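Local structure of transcriptional activator, putative (Pyrococcus furiosus, 1RTW) at residues S104-L109 with E193-E198; L125-K130 with Y164-E169; F118-T123 with I171-A176. The protein is a putative transcriptional activator of the all-helical TENA/THI-4/PQQC family, whose members share a haem oxygenase-like fold. All blocks are in the same frame, centred on the assembly; numbering follows the deposited sequence.

Overall arrangement
All three contacts join antiparallel helices of one all-helical fold. Interactions 2 and 3 use the same pair, helix 118-142 and helix 159-176, with centres about 10 Å apart. Interaction 1 pairs helix 100-115 with helix 181-201, and its centre lies about 15 Å from that of interaction 2 and about 17 Å from that of interaction 3. Along the chain the segments enclose one another: 104-109 and 193-198 are outermost, then 118-123 and 171-176, with 125-130 and 164-169 innermost. Interactions 1 and 2 touch through Cys127, which packs on Val194 and Ser195. Helix 118-142 therefore contacts both helix 159-176 and helix 181-201 and ties the contacts into one bundle.

Interaction 1: S104-L109 with E193-E198; sequences SYVNYL and EVSKFE
Tyr105, Tyr108 and Phe197 form an aromatic cluster between helix 100-115 and helix 181-201. The two helices are an antiparallel pair of the helical TENA/THI-4/PQQC fold. Their short segments run at 158° with axes 10.5 Å apart.

The ring contacts centre on Phe197. Its ring lies nearly parallel to that of Tyr105, with planes 4° apart, but the rings are offset, with little of one lying over the other. Each is covered by a carbon of the other residue instead. Phe197 CB sits over the centre of the Tyr105 ring, 3.4 Å from the centroid. Tyr105 CA stands over the Phe197 ring, offset toward its rim, in a second CH-pi contact. The Tyr108 ring meets Phe197 obliquely, at 35°, with Tyr108 CB 3.6 Å from Phe197 CE2. Ser104 OG borders Phe197 CE1.

Aliphatic groups continue the packing. Glu193 CG lies over one face of the Tyr108 ring, toward the rim. The carboxylate of Glu193 turns elsewhere, to a salt bridge with Lys103 of the second subunit. Val194 splits its methyls: CG2 touches the edge of the Tyr108 ring at CE2 (3.8 Å) and also reaches Leu109 CD2, while CG1 meets the hydroxyl end of Tyr105. Toward helix 33-60, Leu109 packs on Phe46 and Phe53, and the Tyr105 ring also meets Phe46.

One hydrogen bond crosses the contact. With its CG anti to the backbone N, the Tyr105 ring reaches along Phe197 to Glu198. The Glu198 chain bends at chi2 to meet it. Tyr105 OH donates to Glu198 OE2 at 2.7 Å; OE2 accepts with its anti lone pair and lies at the edge of the tyrosine ring, near its plane.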
loop_
_atom_site.group_PDB
_atom_site.type_symbol
_atom_site.label_atom_id
_atom_site.label_comp_id
_atom_site.label_asym_id
_atom_site.label_seq_id
_atom_site.Cartn_x
_atom_site.Cartn_y
_atom_site.Cartn_z
ATOM N N SER B 104 18.746 2.156 -3.281
ATOM C CA SER B 104 18.072 3.081 -4.173
ATOM C C SER B 104 17.275 2.342 -5.257
ATOM O O SER B 104 16.191 2.753 -5.656
ATOM C CB SER B 104 19.131 3.979 -4.808
ATOM O OG SER B 104 18.533 4.974 -5.603
ATOM N N TYR B 105 17.821 1.240 -5.739
ATOM C CA TYR B 105 17.158 0.456 -6.767
ATOM C C TYR B 105 15.956 -0.240 -6.131
ATOM O O TYR B 105 14.833 -0.208 -6.666
ATOM C CB TYR B 105 18.162 -0.552 -7.331
ATOM C CG TYR B 105 17.695 -1.342 -8.529
ATOM C CD1 TYR B 105 16.399 -1.206 -9.025
ATOM C CD2 TYR B 105 18.557 -2.258 -9.158
ATOM C CE1 TYR B 105 15.966 -1.955 -10.105
ATOM C CE2 TYR B 105 18.133 -3.011 -10.240
ATOM C CZ TYR B 105 16.833 -2.854 -10.702
ATOM O OH TYR B 105 16.366 -3.613 -11.735
ATOM N N VAL B 106 16.191 -0.830 -4.965
ATOM C CA VAL B 106 15.142 -1.526 -4.224
ATOM C C VAL B 106 13.971 -0.605 -3.897
ATOM O O VAL B 106 12.820 -0.927 -4.194
ATOM C CB VAL B 106 15.701 -2.136 -2.909
ATOM C CG1 VAL B 106 14.562 -2.481 -1.921
ATOM C CG2 VAL B 106 16.522 -3.371 -3.233
ATOM N N ASN B 107 14.277 0.555 -3.326
ATOM C CA ASN B 107 13.244 1.509 -2.938
ATOM C C ASN B 107 12.432 2.042 -4.104
ATOM O O ASN B 107 11.242 2.303 -3.965
ATOM C CB ASN B 107 13.844 2.628 -2.092
ATOM C CG ASN B 107 14.357 2.123 -0.754
ATOM O OD1 ASN B 107 13.930 1.065 -0.273
ATOM N ND2 ASN B 107 15.264 2.867 -0.145
ATOM N N TYR B 108 13.064 2.153 -5.266
ATOM C CA TYR B 108 12.349 2.600 -6.453
ATOM C C TYR B 108 11.345 1.518 -6.871
ATOM O O TYR B 108 10.180 1.822 -7.159
ATOM C CB TYR B 108 13.317 2.893 -7.600
ATOM C CG TYR B 108 12.611 3.178 -8.909
ATOM C CD1 TYR B 108 11.896 4.370 -9.101
ATOM C CD2 TYR B 108 12.617 2.245 -9.932
ATOM C CE1 TYR B 108 11.207 4.613 -10.283
ATOM C CE2 TYR B 108 11.931 2.475 -11.119
ATOM C CZ TYR B 108 11.223 3.655 -11.288
ATOM O OH TYR B 108 10.505 3.860 -12.450
ATOM N N LEU B 109 11.776 0.255 -6.853
ATOM C CA LEU B 109 10.892 -0.844 -7.251
ATOM C C LEU B 109 9.702 -0.958 -6.324
ATOM O O LEU B 109 8.579 -1.141 -6.782
ATOM C CB LEU B 109 11.626 -2.177 -7.332
ATOM C CG LEU B 109 12.546 -2.403 -8.539
ATOM C CD1 LEU B 109 13.098 -3.846 -8.488
ATOM C CD2 LEU B 109 11.749 -2.186 -9.842
ATOM N N GLU B 193 14.117 3.769 -16.451
ATOM C CA GLU B 193 14.691 3.967 -15.134
ATOM C C GLU B 193 15.229 2.653 -14.564
ATOM O O GLU B 193 16.327 2.633 -14.008
ATOM C CB GLU B 193 13.651 4.615 -14.207
ATOM C CG GLU B 193 14.202 5.210 -12.914
ATOM C CD GLU B 193 15.121 6.421 -13.117
ATOM O OE1 GLU B 193 15.748 6.854 -12.122
ATOM O OE2 GLU B 193 15.208 6.955 -14.251
ATOM N N VAL B 194 14.489 1.554 -14.736
ATOM C CA VAL B 194 14.958 0.267 -14.227
ATOM C C VAL B 194 16.228 -0.147 -14.978
ATOM O O VAL B 194 17.145 -0.732 -14.389
ATOM C CB VAL B 194 13.865 -0.848 -14.299
ATOM C CG1 VAL B 194 14.442 -2.207 -13.871
ATOM C CG2 VAL B 194 12.707 -0.495 -13.394
ATOM N N SER B 195 16.298 0.227 -16.256
ATOM C CA SER B 195 17.456 -0.071 -17.101
ATOM C C SER B 195 18.718 0.583 -16.551
ATOM O O SER B 195 19.773 -0.047 -16.486
ATOM C CB SER B 195 17.214 0.408 -18.536
ATOM O OG SER B 195 16.254 -0.396 -19.189
ATOM N N LYS B 196 18.598 1.847 -16.155
ATOM C CA LYS B 196 19.710 2.606 -15.583
ATOM C C LYS B 196 20.182 1.970 -14.274
ATOM O O LYS B 196 21.379 1.910 -13.990
ATOM C CB LYS B 196 19.285 4.056 -15.330
ATOM C CG LYS B 196 19.072 4.868 -16.597
ATOM C CD LYS B 196 18.639 6.296 -16.290
ATOM C CE LYS B 196 18.298 7.058 -17.586
ATOM N NZ LYS B 196 17.861 8.475 -17.356
ATOM N N PHE B 197 19.224 1.505 -13.479
ATOM C CA PHE B 197 19.515 0.861 -12.209
ATOM C C PHE B 197 20.268 -0.441 -12.430
ATOM O O PHE B 197 21.204 -0.743 -11.693
ATOM C CB PHE B 197 18.227 0.614 -11.423
ATOM C CG PHE B 197 17.819 1.768 -10.553
ATOM C CD1 PHE B 197 18.701 2.286 -9.611
ATOM C CD2 PHE B 197 16.551 2.311 -10.645
ATOM C CE1 PHE B 197 18.319 3.330 -8.767
ATOM C CE2 PHE B 197 16.161 3.352 -9.810
ATOM C CZ PHE B 197 17.047 3.861 -8.868
ATOM N N GLU B 198 19.871 -1.190 -13.456
ATOM C CA GLU B 198 20.529 -2.452 -13.801
ATOM C C GLU B 198 21.980 -2.193 -14.192
ATOM O O GLU B 198 22.896 -2.900 -13.770
ATOM C CB GLU B 198 19.814 -3.122 -14.982
ATOM C CG GLU B 198 18.562 -3.904 -14.603
ATOM C CD GLU B 198 18.873 -5.117 -13.736
ATOM O OE1 GLU B 198 19.814 -5.859 -14.070
ATOM O OE2 GLU B 198 18.192 -5.332 -12.714
#

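Interaction 2: L125-K130 with Y164-E169; sequences LYCEEK and YVKRIE
Glu129 CG stands beside its backbone N (chi1 -53°), and the chain bends again at chi2 (-63°), which brings the carboxylate to Tyr164. The tyrosine ring swings out to meet it with CG anti to the backbone N (chi1 161°). Tyr164 OH donates to Glu129 OE2 at 2.6 Å. The hydroxyl comes from the anti side, slightly out of the carboxylate plane, and OE2 lies at the ring edge. A phosphate ion, probably from the crystallisation liquor, is modelled beside Glu129 OE1, but its very short approach makes the details doubtful.

Ile168 packs next to this bond. Its CD1 lies over one face of the Tyr164 ring, toward the rim, and touches Glu129 CG at 3.7 Å and Leu125 CG at 4.1 Å. Its other branch, CG2, presses on Tyr126 CB at 3.7 Å. Val165 CG1 rests on Lys130 CD at 3.8 Å. Glu169 runs alongside the Tyr126 ring in the same direction, its CB 3.8 Å from Tyr126 CE1. Lys130 NZ makes its salt bridge with Glu134.

The contact is buried between helices 118-142 and 159-176, an antiparallel pair of the all-helical TENA/THI-4/PQQC fold. Helix 66-89 covers Tyr164 and Ile168, helix 33-60 packs on Leu125 and Tyr164, and helix 2-8 closes over Tyr126, Lys130 and Glu169.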
loop_
_atom_site.group_PDB
_atom_site.type_symbol
_atom_site.label_atom_id
_atom_site.label_comp_id
_atom_site.label_asym_id
_atom_site.label_seq_id
_atom_site.Cartn_x
_atom_site.Cartn_y
_atom_site.Cartn_z
ATOM N N LEU B 125 9.122 -5.491 -13.784
ATOM C CA LEU B 125 9.442 -6.892 -13.583
ATOM C C LEU B 125 10.140 -7.442 -14.826
ATOM O O LEU B 125 11.223 -8.011 -14.733
ATOM C CB LEU B 125 8.181 -7.705 -13.290
ATOM C CG LEU B 125 8.411 -9.223 -13.200
ATOM C CD1 LEU B 125 9.276 -9.542 -11.988
ATOM C CD2 LEU B 125 7.094 -9.926 -13.093
ATOM N N TYR B 126 9.520 -7.240 -15.987
ATOM C CA TYR B 126 10.074 -7.706 -17.256
ATOM C C TYR B 126 11.501 -7.230 -17.438
ATOM O O TYR B 126 12.400 -8.024 -17.701
ATOM C CB TYR B 126 9.234 -7.201 -18.442
ATOM C CG TYR B 126 9.819 -7.574 -19.792
ATOM C CD1 TYR B 126 10.098 -8.902 -20.104
ATOM C CD2 TYR B 126 10.123 -6.596 -20.738
ATOM C CE1 TYR B 126 10.664 -9.251 -21.317
ATOM C CE2 TYR B 126 10.690 -6.934 -21.967
ATOM C CZ TYR B 126 10.961 -8.266 -22.248
ATOM O OH TYR B 126 11.535 -8.627 -23.448
ATOM N N CYS B 127 11.685 -5.922 -17.318
ATOM C CA CYS B 127 12.990 -5.300 -17.467
ATOM C C CYS B 127 14.063 -5.961 -16.596
ATOM O O CYS B 127 15.104 -6.369 -17.093
ATOM C CB CYS B 127 12.873 -3.809 -17.150
ATOM S SG CYS B 127 14.375 -2.860 -17.394
ATOM N N GLU B 128 13.793 -6.078 -15.301
ATOM C CA GLU B 128 14.718 -6.700 -14.351
ATOM C C GLU B 128 15.087 -8.152 -14.692
ATOM O O GLU B 128 16.234 -8.568 -14.524
ATOM C CB GLU B 128 14.102 -6.656 -12.945
ATOM C CG GLU B 128 14.516 -7.822 -12.019
ATOM C CD GLU B 128 13.389 -8.310 -11.116
ATOM O OE1 GLU B 128 12.233 -7.882 -11.277
ATOM O OE2 GLU B 128 13.647 -9.126 -10.221
ATOM N N GLU B 129 14.095 -8.941 -15.093
ATOM C CA GLU B 129 14.347 -10.343 -15.422
ATOM C C GLU B 129 15.032 -10.486 -16.766
ATOM O O GLU B 129 15.980 -11.246 -16.903
ATOM C CB GLU B 129 13.045 -11.161 -15.396
ATOM C CG GLU B 129 12.231 -11.046 -14.100
ATOM C CD GLU B 129 12.961 -11.578 -12.870
ATOM O OE1 GLU B 129 14.159 -11.316 -12.739
ATOM O OE2 GLU B 129 12.339 -12.226 -12.005
ATOM N N LYS B 130 14.548 -9.731 -17.747
ATOM C CA LYS B 130 15.096 -9.761 -19.093
ATOM C C LYS B 130 16.541 -9.260 -19.096
ATOM O O LYS B 130 17.394 -9.797 -19.814
ATOM C CB LYS B 130 14.212 -8.926 -20.019
ATOM C CG LYS B 130 14.719 -8.768 -21.432
ATOM C CD LYS B 130 14.726 -10.074 -22.188
ATOM C CE LYS B 130 15.133 -9.848 -23.627
ATOM N NZ LYS B 130 15.308 -11.137 -24.339
ATOM N N TYR B 164 10.722 -18.442 -18.397
ATOM C CA TYR B 164 10.091 -17.587 -17.407
ATOM C C TYR B 164 10.068 -16.151 -17.953
ATOM O O TYR B 164 9.055 -15.457 -17.854
ATOM C CB TYR B 164 10.876 -17.692 -16.093
ATOM C CG TYR B 164 10.655 -16.563 -15.111
ATOM C CD1 TYR B 164 9.380 -16.271 -14.628
ATOM C CD2 TYR B 164 11.728 -15.782 -14.670
ATOM C CE1 TYR B 164 9.175 -15.234 -13.737
ATOM C CE2 TYR B 164 11.538 -14.739 -13.774
ATOM C CZ TYR B 164 10.260 -14.470 -13.312
ATOM O OH TYR B 164 10.058 -13.444 -12.419
ATOM N N VAL B 165 11.171 -15.732 -18.571
ATOM C CA VAL B 165 11.271 -14.400 -19.155
ATOM C C VAL B 165 10.295 -14.278 -20.322
ATOM O O VAL B 165 9.588 -13.278 -20.449
ATOM C CB VAL B 165 12.711 -14.105 -19.657
ATOM C CG1 VAL B 165 12.740 -12.828 -20.477
ATOM C CG2 VAL B 165 13.655 -13.978 -18.477
ATOM N N LYS B 166 10.251 -15.314 -21.157
ATOM C CA LYS B 166 9.360 -15.338 -22.311
ATOM C C LYS B 166 7.903 -15.267 -21.854
ATOM O O LYS B 166 7.072 -14.608 -22.490
ATOM C CB LYS B 166 9.591 -16.613 -23.128
ATOM C CG LYS B 166 8.831 -16.664 -24.451
ATOM C CD LYS B 166 9.334 -15.622 -25.448
ATOM C CE LYS B 166 10.771 -15.897 -25.882
ATOM N NZ LYS B 166 10.923 -17.235 -26.524
ATOM N N ARG B 167 7.617 -15.918 -20.730
ATOM C CA ARG B 167 6.278 -15.946 -20.162
ATOM C C ARG B 167 5.866 -14.552 -19.679
ATOM O O ARG B 167 4.714 -14.152 -19.857
ATOM C CB ARG B 167 6.205 -16.965 -19.024
ATOM C CG ARG B 167 4.796 -17.309 -18.585
ATOM C CD ARG B 167 4.789 -18.352 -17.464
ATOM N NE ARG B 167 3.424 -18.668 -17.031
ATOM C CZ ARG B 167 3.107 -19.314 -15.906
ATOM N NH1 ARG B 167 4.057 -19.727 -15.074
ATOM N NH2 ARG B 167 1.832 -19.543 -15.610
ATOM N N ILE B 168 6.813 -13.810 -19.097
ATOM C CA ILE B 168 6.546 -12.453 -18.615
ATOM C C ILE B 168 6.305 -11.542 -19.818
ATOM O O ILE B 168 5.392 -10.708 -19.819
ATOM C CB ILE B 168 7.737 -11.896 -17.774
ATOM C CG1 ILE B 168 7.836 -12.638 -16.436
ATOM C CG2 ILE B 168 7.555 -10.417 -17.499
ATOM C CD1 ILE B 168 9.137 -12.405 -15.712
ATOM N N GLU B 169 7.135 -11.731 -20.838
ATOM C CA GLU B 169 7.070 -10.968 -22.073
ATOM C C GLU B 169 5.693 -11.079 -22.725
ATOM O O GLU B 169 5.073 -10.069 -23.066
ATOM C CB GLU B 169 8.151 -11.473 -23.033
ATOM C CG GLU B 169 8.297 -10.680 -24.311
ATOM C CD GLU B 169 9.387 -11.225 -25.224
ATOM O OE1 GLU B 169 10.504 -11.529 -24.734
ATOM O OE2 GLU B 169 9.128 -11.340 -26.441
#

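Interaction 3: F118-T123 with I171-A176; sequences FLEGFT and ILNSLA
Thr123 OG1 donates to Leu119 O of its own helix at 2.7 Å and on the other helix touches Leu172 CD1 at 3.5 Å. Leu119 O is gripped twice, because the backbone N of Thr123 also donates to it. The two donors reach the oxygen from opposite faces of the carbonyl plane. The hydroxyl approaches from above that plane, well out of it. Thr123 OG1 lies beside its own backbone N (chi1 -67°), which turns it back along the helix to that carbonyl. A polar group is thus settled within helix 118-142 while its oxygen packs against a leucine methyl.

The rest of the interface is apolar. Phe122 is its main aromatic group. The tip of the ring meets Ile171, with both CE2 and CZ 3.6 Å from Ile171 CG2, and the isoleucine lies roughly perpendicular to the phenylalanine. Phe122 CD2 lies 4.0 Å from Leu172 CB, and Phe122 and Leu172 pass one another head to tail. Leu175 reaches both phenylalanines with one methyl: its CD1 is 3.7 Å from Phe118 CE2 and 4.2 Å from Phe122 CG. Leu119 CD1 meets Leu172 CD1 at 4.3 Å and also borders Leu175 and Ala176.

The segments are antiparallel, at 155°, and join the start of helix 118-142 to the end of helix 159-176 in the all-helical family fold. Phe2 of helix 2-8 packs on Thr123 and Ala176, and Phe69 of helix 66-89 on Phe118. No hydrogen bond crosses between the segments, so this end of the helix pair is joined by side-chain shape and apolar burial.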
loop_
_atom_site.group_PDB
_atom_site.type_symbol
_atom_site.label_atom_id
_atom_site.label_comp_id
_atom_site.label_asym_id
_atom_site.label_seq_id
_atom_site.Cartn_x
_atom_site.Cartn_y
_atom_site.Cartn_z
ATOM N N PHE B 118 -0.456 -1.193 -12.429
ATOM C CA PHE B 118 -0.003 -2.578 -12.545
ATOM C C PHE B 118 0.949 -2.721 -13.737
ATOM O O PHE B 118 1.979 -3.400 -13.645
ATOM C CB PHE B 118 -1.190 -3.536 -12.699
ATOM C CG PHE B 118 -0.792 -4.986 -12.756
ATOM C CD1 PHE B 118 -0.196 -5.597 -11.662
ATOM C CD2 PHE B 118 -1.004 -5.741 -13.905
ATOM C CE1 PHE B 118 0.181 -6.921 -11.705
ATOM C CE2 PHE B 118 -0.629 -7.075 -13.957
ATOM C CZ PHE B 118 -0.035 -7.663 -12.856
ATOM N N LEU B 119 0.619 -2.013 -14.820
ATOM C CA LEU B 119 1.394 -2.012 -16.053
ATOM C C LEU B 119 2.835 -1.567 -15.806
ATOM O O LEU B 119 3.784 -2.170 -16.312
ATOM C CB LEU B 119 0.724 -1.088 -17.080
ATOM C CG LEU B 119 1.486 -0.910 -18.401
ATOM C CD1 LEU B 119 1.489 -2.223 -19.192
ATOM C CD2 LEU B 119 0.884 0.232 -19.222
ATOM N N GLU B 120 2.996 -0.466 -15.083
ATOM C CA GLU B 120 4.330 0.029 -14.756
ATOM C C GLU B 120 5.081 -1.026 -13.931
ATOM O O GLU B 120 6.258 -1.315 -14.175
ATOM C CB GLU B 120 4.223 1.313 -13.943
ATOM C CG GLU B 120 3.674 2.532 -14.703
ATOM C CD GLU B 120 3.546 3.757 -13.799
ATOM O OE1 GLU B 120 2.628 3.790 -12.944
ATOM O OE2 GLU B 120 4.375 4.684 -13.928
ATOM N N GLY B 121 4.375 -1.612 -12.969
ATOM C CA GLY B 121 4.972 -2.619 -12.123
ATOM C C GLY B 121 5.422 -3.832 -12.912
ATOM O O GLY B 121 6.560 -4.284 -12.777
ATOM N N PHE B 122 4.530 -4.353 -13.747
ATOM C CA PHE B 122 4.846 -5.518 -14.555
ATOM C C PHE B 122 5.945 -5.187 -15.563
ATOM O O PHE B 122 6.774 -6.036 -15.877
ATOM C CB PHE B 122 3.594 -6.062 -15.253
ATOM C CG PHE B 122 3.658 -7.541 -15.520
ATOM C CD1 PHE B 122 3.352 -8.448 -14.519
ATOM C CD2 PHE B 122 4.082 -8.028 -16.748
ATOM C CE1 PHE B 122 3.474 -9.817 -14.733
ATOM C CE2 PHE B 122 4.205 -9.396 -16.970
ATOM C CZ PHE B 122 3.903 -10.293 -15.959
ATOM N N THR B 123 5.964 -3.947 -16.048
ATOM C CA THR B 123 6.998 -3.524 -16.983
ATOM C C THR B 123 8.343 -3.565 -16.252
ATOM O O THR B 123 9.348 -4.025 -16.812
ATOM C CB THR B 123 6.719 -2.092 -17.544
ATOM O OG1 THR B 123 5.547 -2.127 -18.359
ATOM C CG2 THR B 123 7.864 -1.599 -18.397
ATOM N N ILE B 171 2.871 -11.962 -21.361
ATOM C CA ILE B 171 1.865 -11.340 -20.501
ATOM C C ILE B 171 1.904 -9.820 -20.638
ATOM O O ILE B 171 0.857 -9.181 -20.773
ATOM C CB ILE B 171 2.066 -11.741 -19.022
ATOM C CG1 ILE B 171 1.769 -13.222 -18.855
ATOM C CG2 ILE B 171 1.143 -10.942 -18.122
ATOM C CD1 ILE B 171 2.153 -13.766 -17.503
ATOM N N LEU B 172 3.110 -9.252 -20.595
ATOM C CA LEU B 172 3.313 -7.810 -20.731
ATOM C C LEU B 172 2.767 -7.272 -22.051
ATOM O O LEU B 172 1.972 -6.332 -22.072
ATOM C CB LEU B 172 4.802 -7.469 -20.655
ATOM C CG LEU B 172 5.157 -5.991 -20.826
ATOM C CD1 LEU B 172 4.585 -5.187 -19.658
ATOM C CD2 LEU B 172 6.669 -5.823 -20.914
ATOM N N ASN B 173 3.235 -7.849 -23.152
ATOM C CA ASN B 173 2.808 -7.431 -24.483
ATOM C C ASN B 173 1.297 -7.403 -24.620
ATOM O O ASN B 173 0.737 -6.502 -25.236
ATOM C CB ASN B 173 3.402 -8.365 -25.534
ATOM C CG ASN B 173 4.830 -8.025 -25.858
ATOM O OD1 ASN B 173 5.243 -6.873 -25.734
ATOM N ND2 ASN B 173 5.591 -9.018 -26.301
ATOM N N SER B 174 0.659 -8.399 -24.021
ATOM C CA SER B 174 -0.786 -8.556 -24.040
ATOM C C SER B 174 -1.530 -7.535 -23.169
ATOM O O SER B 174 -2.682 -7.196 -23.460
ATOM C CB SER B 174 -1.129 -9.975 -23.596
ATOM O OG SER B 174 -2.520 -10.201 -23.628
ATOM N N LEU B 175 -0.886 -7.114 -22.076
ATOM C CA LEU B 175 -1.429 -6.127 -21.136
ATOM C C LEU B 175 -1.323 -4.741 -21.752
ATOM O O LEU B 175 -2.185 -3.880 -21.548
ATOM C CB LEU B 175 -0.619 -6.126 -19.841
ATOM C CG LEU B 175 -1.087 -6.892 -18.604
ATOM C CD1 LEU B 175 0.040 -6.867 -17.576
ATOM C CD2 LEU B 175 -2.353 -6.261 -18.028
ATOM N N ALA B 176 -0.211 -4.510 -22.440
ATOM C CA ALA B 176 0.042 -3.238 -23.093
ATOM C C ALA B 176 -0.986 -2.990 -24.194
ATOM O O ALA B 176 -1.532 -1.897 -24.299
ATOM C CB ALA B 176 1.450 -3.224 -23.672
#